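Clan CA, family C40, NlpC/P60 superfamily cysteine peptidase (Trichomonas vaginalis, PDB 6BIO) probably acts as a cysteine peptidase of the NlpC/P60 type, a peptidoglycan hydrolase that this protozoan uses against bacteria. Local coordinates at residues 23-26 / 30-33; 62-67 / 78-83; 47-52 / 185-190. All blocks are in the same frame, centred on the assembly; numbering follows the deposited sequence.

Contact 1: residues 23-26 / 30-33; sequences LTTP and LVKA
The short connection between strands 19-23 and 30-34, in a small N-terminal barrel that resembles an SH3 fold, is folded back on itself so that Thr25 packs on the start of the second strand. With only three residues between the two segments, the chain turns sharply at Thr25, whose backbone takes left-handed angles (36/64°). No hydrogen bond crosses directly from 23-26 to 30-33, and the contact is apolar, methyl groups against each other and against the backbone of Leu30. Thr25 CG2 rests against the peptide group joining Leu30 to Val31, coming within 3.6 Å of Leu30 C. The same methyl lies 4.0 Å from Val31 CG1. That branch of Val31 projects between its own backbone N and carbonyl carbon (chi1 59°), a rotation that lets it meet a second neighbour, Leu23, whose CD2 lies 3.8 Å from Val31 CG1. The Leu23 and Val31 side chains cross nearly at right angles, and CG1 thus touches both Leu23 and Thr25. The hydroxyl of Thr25 faces the intervening loop, where OG1 is hydrogen-bonded to Thr28 O, which fixes the rotation of the side chain and leaves CG2 for the strand. Leu30 N is covered by this packing and has no hydrogen-bonding partner in the model; Thr25 OG1, 3.7 Å from Leu30 N, does not supply one. The side chain of Leu30 starts away from Thr25 and lies on Trp47 and Tyr49 of strand 46-49. Backbone bonds from Thr24 and Thr25 to Ser79 hold the turn beside the segment leading into strand 80-88, while Leu23 and Val31 both continue inward onto Ile75 of strand 71-76.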
# COMPACT_ATOMS: atom_id res chain seq x y z
N LEU A 23 -11.75 -2.33 -1.11
CA LEU A 23 -12.79 -1.80 -0.24
C LEU A 23 -13.86 -1.09 -1.05
O LEU A 23 -13.56 -0.25 -1.91
CB LEU A 23 -12.22 -0.88 0.81
CG LEU A 23 -11.87 -1.67 2.07
CD1 LEU A 23 -10.71 -2.57 1.86
CD2 LEU A 23 -11.71 -0.88 3.24
N THR A 24 -15.11 -1.45 -0.78
CA THR A 24 -16.26 -0.84 -1.42
C THR A 24 -17.13 -0.04 -0.46
O THR A 24 -17.98 0.74 -0.93
CB THR A 24 -17.11 -1.95 -2.04
OG1 THR A 24 -17.48 -2.86 -1.00
CG2 THR A 24 -16.40 -2.69 -3.17
N THR A 25 -17.01 -0.27 0.85
CA THR A 25 -17.67 0.52 1.89
C THR A 25 -19.08 0.98 1.49
O THR A 25 -19.34 2.18 1.36
CB THR A 25 -16.82 1.71 2.36
OG1 THR A 25 -16.57 2.63 1.28
CG2 THR A 25 -15.48 1.25 2.90
N PRO A 26 -20.01 0.04 1.27
CA PRO A 26 -21.28 0.41 0.62
C PRO A 26 -22.03 1.58 1.28
O PRO A 26 -22.27 1.61 2.48
CB PRO A 26 -22.10 -0.88 0.70
CG PRO A 26 -21.05 -1.94 0.63
CD PRO A 26 -19.91 -1.41 1.44
N LEU A 30 -15.98 4.74 4.26
CA LEU A 30 -15.13 4.21 5.31
C LEU A 30 -15.79 3.02 5.99
O LEU A 30 -17.01 2.83 5.92
CB LEU A 30 -14.78 5.29 6.35
CG LEU A 30 -15.80 5.67 7.39
CD1 LEU A 30 -15.20 6.75 8.28
CD2 LEU A 30 -17.11 6.15 6.82
N VAL A 31 -14.98 2.23 6.69
CA VAL A 31 -15.44 1.10 7.50
C VAL A 31 -14.58 1.05 8.75
O VAL A 31 -13.35 1.18 8.68
CB VAL A 31 -15.43 -0.24 6.71
CG1 VAL A 31 -14.03 -0.59 6.19
CG2 VAL A 31 -15.97 -1.40 7.54
N LYS A 32 -15.21 0.78 9.91
CA LYS A 32 -14.46 0.59 11.15
C LYS A 32 -13.60 -0.67 11.05
O LYS A 32 -14.05 -1.71 10.56
CB LYS A 32 -15.41 0.48 12.34
CG LYS A 32 -15.99 1.83 12.71
CD LYS A 32 -16.90 1.72 13.95
CE LYS A 32 -17.42 3.11 14.38
NZ LYS A 32 -18.12 3.06 15.69
N ALA A 33 -12.39 -0.60 11.58
CA ALA A 33 -11.48 -1.73 11.65
C ALA A 33 -11.22 -2.09 13.11
O ALA A 33 -11.23 -1.21 14.00
CB ALA A 33 -10.18 -1.41 10.94

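Contact 2: residues 62-67 / 78-83; sequences GFAHVR and DSLEEI
Leu80 reaches across the interior of the N-terminal barrel to Ala64 and Val66, joining strand 80-88 to strand 63-68. In sheet order these strands are separated by strands 53-60 and 19-23, so the contact is one of side chains through the core, without a hydrogen bond between the two segments. The nearest alpha carbons, CA of Ala64 and CA of Leu80, are 8.4 Å apart, a gap spanned by the leucine. From the Leu80 backbone, CB sets out toward the opposing strand, and CG is turned in over the leucine's own backbone, flanked by N and C (chi1 79°). CB and CG themselves stay short of the other segment; the touching is done by the two methyls into which the chain forks. CD1, at the end of the extended branch, comes to 3.8 Å from CG1 of Val66, the two side chains running antiparallel where they pass. CD2 goes to the other inward-facing residue and lies 3.8 Å from CB of Ala64. The fork therefore straddles two residues on one side of strand 63-68, leaving His65 between them to point outward, where its ring stacks on Trp74 and its NE2 is hydrogen-bonded to Asp72. Neighbouring strands close the core around the leucine's partners: Tyr59 lies on Ala64, and Val54, Cys73 and Ile75 lie on Val66. The two branches of Val66 have different tasks, for while CG1 takes the leucine, CG2 sits 3.9 Å from CD1 of Leu48.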
# COMPACT_ATOMS: atom_id res chain seq x y z
N GLY A 62 -18.45 -12.83 10.58
CA GLY A 62 -18.95 -11.69 9.85
C GLY A 62 -17.89 -10.69 9.43
O GLY A 62 -18.24 -9.68 8.81
N PHE A 63 -16.63 -10.92 9.77
CA PHE A 63 -15.54 -10.03 9.41
C PHE A 63 -14.61 -10.67 8.41
O PHE A 63 -14.41 -11.89 8.39
CB PHE A 63 -14.72 -9.69 10.66
CG PHE A 63 -15.44 -8.83 11.67
CD1 PHE A 63 -15.42 -7.44 11.57
CD2 PHE A 63 -16.08 -9.39 12.75
CE1 PHE A 63 -16.05 -6.66 12.49
CE2 PHE A 63 -16.74 -8.62 13.68
CZ PHE A 63 -16.73 -7.25 13.54
N ALA A 64 -13.98 -9.83 7.61
CA ALA A 64 -12.82 -10.19 6.81
C ALA A 64 -11.56 -9.78 7.56
O ALA A 64 -11.48 -8.66 8.08
CB ALA A 64 -12.84 -9.46 5.47
N HIS A 65 -10.59 -10.70 7.63
CA HIS A 65 -9.28 -10.43 8.16
C HIS A 65 -8.43 -9.96 6.99
O HIS A 65 -8.21 -10.72 6.04
CB HIS A 65 -8.70 -11.71 8.74
CG HIS A 65 -7.49 -11.49 9.57
ND1 HIS A 65 -6.76 -12.55 10.08
CD2 HIS A 65 -6.89 -10.36 10.01
CE1 HIS A 65 -5.75 -12.06 10.79
NE2 HIS A 65 -5.81 -10.74 10.78
N VAL A 66 -7.99 -8.70 7.03
CA VAL A 66 -7.31 -8.08 5.90
C VAL A 66 -5.91 -7.63 6.32
O VAL A 66 -5.63 -7.41 7.50
CB VAL A 66 -8.13 -6.92 5.26
CG1 VAL A 66 -9.52 -7.43 4.85
CG2 VAL A 66 -8.28 -5.74 6.23
N ARG A 67 -5.07 -7.44 5.31
CA ARG A 67 -3.68 -7.11 5.54
C ARG A 67 -3.21 -6.11 4.51
O ARG A 67 -3.50 -6.25 3.31
CB ARG A 67 -2.83 -8.36 5.45
CG ARG A 67 -1.31 -8.14 5.66
CD ARG A 67 -0.57 -9.45 5.54
NE ARG A 67 -0.50 -9.97 4.20
CZ ARG A 67 0.43 -9.61 3.31
NH1 ARG A 67 1.26 -8.61 3.55
NH2 ARG A 67 0.53 -10.26 2.16
N ASP A 78 -18.99 -7.17 4.47
CA ASP A 78 -19.73 -6.50 3.41
C ASP A 78 -19.08 -5.21 2.96
O ASP A 78 -19.60 -4.56 2.07
CB ASP A 78 -21.15 -6.21 3.87
CG ASP A 78 -21.84 -7.44 4.33
OD1 ASP A 78 -21.78 -8.42 3.57
OD2 ASP A 78 -22.42 -7.43 5.45
N SER A 79 -17.93 -4.86 3.52
CA SER A 79 -17.26 -3.61 3.15
C SER A 79 -16.22 -3.77 2.05
O SER A 79 -15.58 -2.77 1.69
CB SER A 79 -16.58 -2.96 4.35
OG SER A 79 -15.42 -3.70 4.78
N LEU A 80 -15.99 -4.97 1.53
CA LEU A 80 -14.99 -5.18 0.49
C LEU A 80 -15.50 -6.25 -0.46
O LEU A 80 -16.44 -7.00 -0.15
CB LEU A 80 -13.64 -5.55 1.08
CG LEU A 80 -13.41 -6.97 1.54
CD1 LEU A 80 -12.00 -7.09 2.03
CD2 LEU A 80 -14.29 -7.36 2.70
N GLU A 81 -14.82 -6.33 -1.60
CA GLU A 81 -15.05 -7.34 -2.61
C GLU A 81 -13.74 -8.06 -2.91
O GLU A 81 -12.67 -7.48 -2.83
CB GLU A 81 -15.60 -6.70 -3.91
CG GLU A 81 -14.63 -5.84 -4.68
CD GLU A 81 -15.22 -5.03 -5.79
OE1 GLU A 81 -16.43 -5.22 -6.06
OE2 GLU A 81 -14.50 -4.20 -6.40
N GLU A 82 -13.84 -9.35 -3.25
CA GLU A 82 -12.68 -10.12 -3.73
C GLU A 82 -12.41 -9.78 -5.19
O GLU A 82 -13.34 -9.62 -5.99
CB GLU A 82 -12.93 -11.62 -3.61
CG GLU A 82 -13.21 -12.03 -2.20
CD GLU A 82 -12.32 -13.17 -1.70
OE1 GLU A 82 -11.56 -13.76 -2.48
OE2 GLU A 82 -12.42 -13.51 -0.51
N ILE A 83 -11.13 -9.72 -5.53
CA ILE A 83 -10.66 -9.34 -6.85
C ILE A 83 -9.77 -10.45 -7.38
O ILE A 83 -8.85 -10.87 -6.67
CB ILE A 83 -9.79 -8.07 -6.71
CG1 ILE A 83 -10.60 -6.88 -6.20
CG2 ILE A 83 -9.01 -7.78 -8.01
CD1 ILE A 83 -11.64 -6.41 -7.18

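Contact 3: residues 47-52 / 185-190; sequences WLYFDY and LMQWAY
Tyr52 and Gln187 form the tight part of this contact, with Tyr52 OH donating to Gln187 OE1 over 2.6 Å. The oxygen is approached at a C=O...donor angle of 116°, the hydroxyl tilted somewhat from the carbonyl plane. OE1 lies at the edge of the Tyr52 ring, 3.3 Å from CE2, and the amide plane stands almost perpendicular to the ring (87°). Gln187 achieves this reach through an extended chain, CG anti to its backbone N (chi1 -174°), which carries the amide from the helix to the barrel. CD2 of Tyr49 closes in obliquely on OE1, and CB of Tyr49 covers one face of the Tyr52 ring, 3.9 Å above its centre. Both tyrosines belong to a type II beta turn, Tyr49 to Tyr52, at the end of strand 46-49, so the contact docks a turn of the N-terminal barrel on helix 182-191 of the NlpC/P60 domain, the helix that, as in relatives of this family, probably begins with the catalytic cysteine. Away from the hydroxyl the fit is looser. Trp188 meets Tyr52 CE1 with its CA and CB, CB at 4.2 Å, and turns an edge of its indole that way, while the indole also goes edge-to-face with Tyr180. On the NE2 side of the amide a single water makes the link: it donates to Trp47 O at 2.8 Å and accepts from Gln187 NE2 at 3.0 Å. NE2 is also hydrogen-bonded to Met197 O, which together with the water and Tyr52 settles how the amide is turned.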
# COMPACT_ATOMS: atom_id res chain seq x y z
N TRP A 47 -10.06 3.13 10.90
CA TRP A 47 -10.93 2.79 9.80
C TRP A 47 -10.09 2.45 8.59
O TRP A 47 -8.91 2.80 8.51
CB TRP A 47 -11.80 3.99 9.42
CG TRP A 47 -12.83 4.42 10.44
CD1 TRP A 47 -14.19 4.21 10.35
CD2 TRP A 47 -12.63 5.15 11.65
NE1 TRP A 47 -14.84 4.78 11.42
CE2 TRP A 47 -13.92 5.36 12.24
CE3 TRP A 47 -11.51 5.67 12.30
CZ2 TRP A 47 -14.09 6.05 13.46
CZ3 TRP A 47 -11.69 6.36 13.51
CH2 TRP A 47 -12.97 6.53 14.07
N LEU A 48 -10.71 1.77 7.63
CA LEU A 48 -10.15 1.68 6.29
C LEU A 48 -11.14 2.29 5.31
O LEU A 48 -12.29 2.54 5.67
CB LEU A 48 -9.79 0.24 5.89
CG LEU A 48 -8.66 -0.38 6.69
CD1 LEU A 48 -8.48 -1.83 6.26
CD2 LEU A 48 -7.37 0.41 6.56
N TYR A 49 -10.68 2.56 4.07
CA TYR A 49 -11.35 3.52 3.19
C TYR A 49 -11.63 2.97 1.80
O TYR A 49 -10.92 2.09 1.29
CB TYR A 49 -10.56 4.84 3.13
CG TYR A 49 -10.44 5.45 4.50
CD1 TYR A 49 -11.51 6.12 5.07
CD2 TYR A 49 -9.32 5.23 5.28
CE1 TYR A 49 -11.43 6.65 6.34
CE2 TYR A 49 -9.24 5.71 6.55
CZ TYR A 49 -10.30 6.42 7.09
OH TYR A 49 -10.23 6.92 8.38
N PHE A 50 -12.65 3.56 1.18
CA PHE A 50 -13.07 3.19 -0.16
C PHE A 50 -11.90 3.14 -1.13
O PHE A 50 -11.06 4.04 -1.16
CB PHE A 50 -14.09 4.24 -0.62
CG PHE A 50 -14.57 4.02 -2.02
CD1 PHE A 50 -15.39 2.96 -2.35
CD2 PHE A 50 -14.14 4.87 -3.01
CE1 PHE A 50 -15.76 2.78 -3.66
CE2 PHE A 50 -14.56 4.71 -4.34
CZ PHE A 50 -15.34 3.66 -4.66
N ASP A 51 -11.85 2.07 -1.94
CA ASP A 51 -10.90 1.89 -3.02
C ASP A 51 -9.49 1.58 -2.55
O ASP A 51 -8.59 1.53 -3.38
CB ASP A 51 -10.95 3.03 -4.03
CG ASP A 51 -10.44 2.65 -5.40
OD1 ASP A 51 -10.85 1.59 -5.92
OD2 ASP A 51 -9.67 3.42 -6.00
N TYR A 52 -9.29 1.34 -1.26
CA TYR A 52 -8.04 0.76 -0.80
C TYR A 52 -7.96 -0.71 -1.22
O TYR A 52 -8.97 -1.41 -1.31
CB TYR A 52 -7.93 0.86 0.73
CG TYR A 52 -7.47 2.21 1.29
CD1 TYR A 52 -7.48 3.37 0.52
CD2 TYR A 52 -7.03 2.31 2.61
CE1 TYR A 52 -7.08 4.57 1.04
CE2 TYR A 52 -6.62 3.52 3.13
CZ TYR A 52 -6.64 4.65 2.35
OH TYR A 52 -6.24 5.85 2.86
N LEU A 185 -3.98 11.50 1.49
CA LEU A 185 -3.13 11.34 0.33
C LEU A 185 -1.93 10.46 0.65
O LEU A 185 -1.54 9.62 -0.17
CB LEU A 185 -2.70 12.74 -0.17
CG LEU A 185 -1.82 12.76 -1.42
CD1 LEU A 185 -2.55 12.19 -2.65
CD2 LEU A 185 -1.34 14.15 -1.71
N MET A 186 -1.31 10.64 1.83
CA MET A 186 -0.14 9.85 2.19
C MET A 186 -0.53 8.40 2.36
O MET A 186 0.16 7.51 1.85
CB MET A 186 0.47 10.37 3.48
CG MET A 186 0.85 11.86 3.55
SD MET A 186 2.11 12.45 2.37
CE MET A 186 1.06 12.88 0.96
N GLN A 187 -1.61 8.14 3.09
CA GLN A 187 -2.00 6.76 3.37
C GLN A 187 -2.40 6.06 2.08
O GLN A 187 -2.02 4.90 1.86
CB GLN A 187 -3.11 6.71 4.40
CG GLN A 187 -3.45 5.28 4.83
CD GLN A 187 -4.63 5.19 5.75
OE1 GLN A 187 -5.73 5.67 5.44
NE2 GLN A 187 -4.45 4.55 6.88
N TRP A 188 -3.13 6.75 1.21
CA TRP A 188 -3.53 6.18 -0.07
C TRP A 188 -2.29 5.78 -0.89
O TRP A 188 -2.24 4.70 -1.49
CB TRP A 188 -4.40 7.20 -0.84
CG TRP A 188 -4.57 6.77 -2.27
CD1 TRP A 188 -5.43 5.87 -2.76
CD2 TRP A 188 -3.73 7.16 -3.37
NE1 TRP A 188 -5.19 5.66 -4.10
CE2 TRP A 188 -4.14 6.43 -4.50
CE3 TRP A 188 -2.67 8.06 -3.51
CZ2 TRP A 188 -3.53 6.58 -5.74
CZ3 TRP A 188 -2.08 8.19 -4.74
CH2 TRP A 188 -2.50 7.43 -5.83
N ALA A 189 -1.33 6.69 -1.01
CA ALA A 189 -0.18 6.42 -1.87
C ALA A 189 0.53 5.16 -1.41
O ALA A 189 0.91 4.30 -2.21
CB ALA A 189 0.77 7.61 -1.89
N TYR A 190 0.75 5.04 -0.09
CA TYR A 190 1.42 3.84 0.41
C TYR A 190 0.54 2.60 0.34
O TYR A 190 1.05 1.49 0.13
CB TYR A 190 2.05 4.11 1.80
CG TYR A 190 3.41 4.76 1.62
CD1 TYR A 190 4.49 3.96 1.32
CD2 TYR A 190 3.60 6.12 1.69
CE1 TYR A 190 5.71 4.50 1.07
CE2 TYR A 190 4.84 6.68 1.44
CZ TYR A 190 5.91 5.85 1.17
OH TYR A 190 7.16 6.35 0.91
O HOH W 1 -6.46 4.00 9.02

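In the fold
From the N terminus, contact 1 closes first, turning the chain from strand 19-23 into strand 30-34. Strand 46-49 follows and pairs with 30-34, so contact 3 opens directly beside contact 1: Val31 N lies 2.9 Å from Leu48 O, and Leu23 O 2.9 Å from Asp51 N. Before contact 3 can close, the chain completes the N-terminal barrel, where contact 2 forms nested within that long loop, bringing strand 80-88 opposite 63-68, and then runs through the bacterial SH3 region (91-143). Val31 CG2, packed 3.6 Å from Ser79 CB, joins contacts 1 and 2. Contact 3 closes on helix 182-191, 133 residues after its first segment ends, tying the barrel to the peptidase domain.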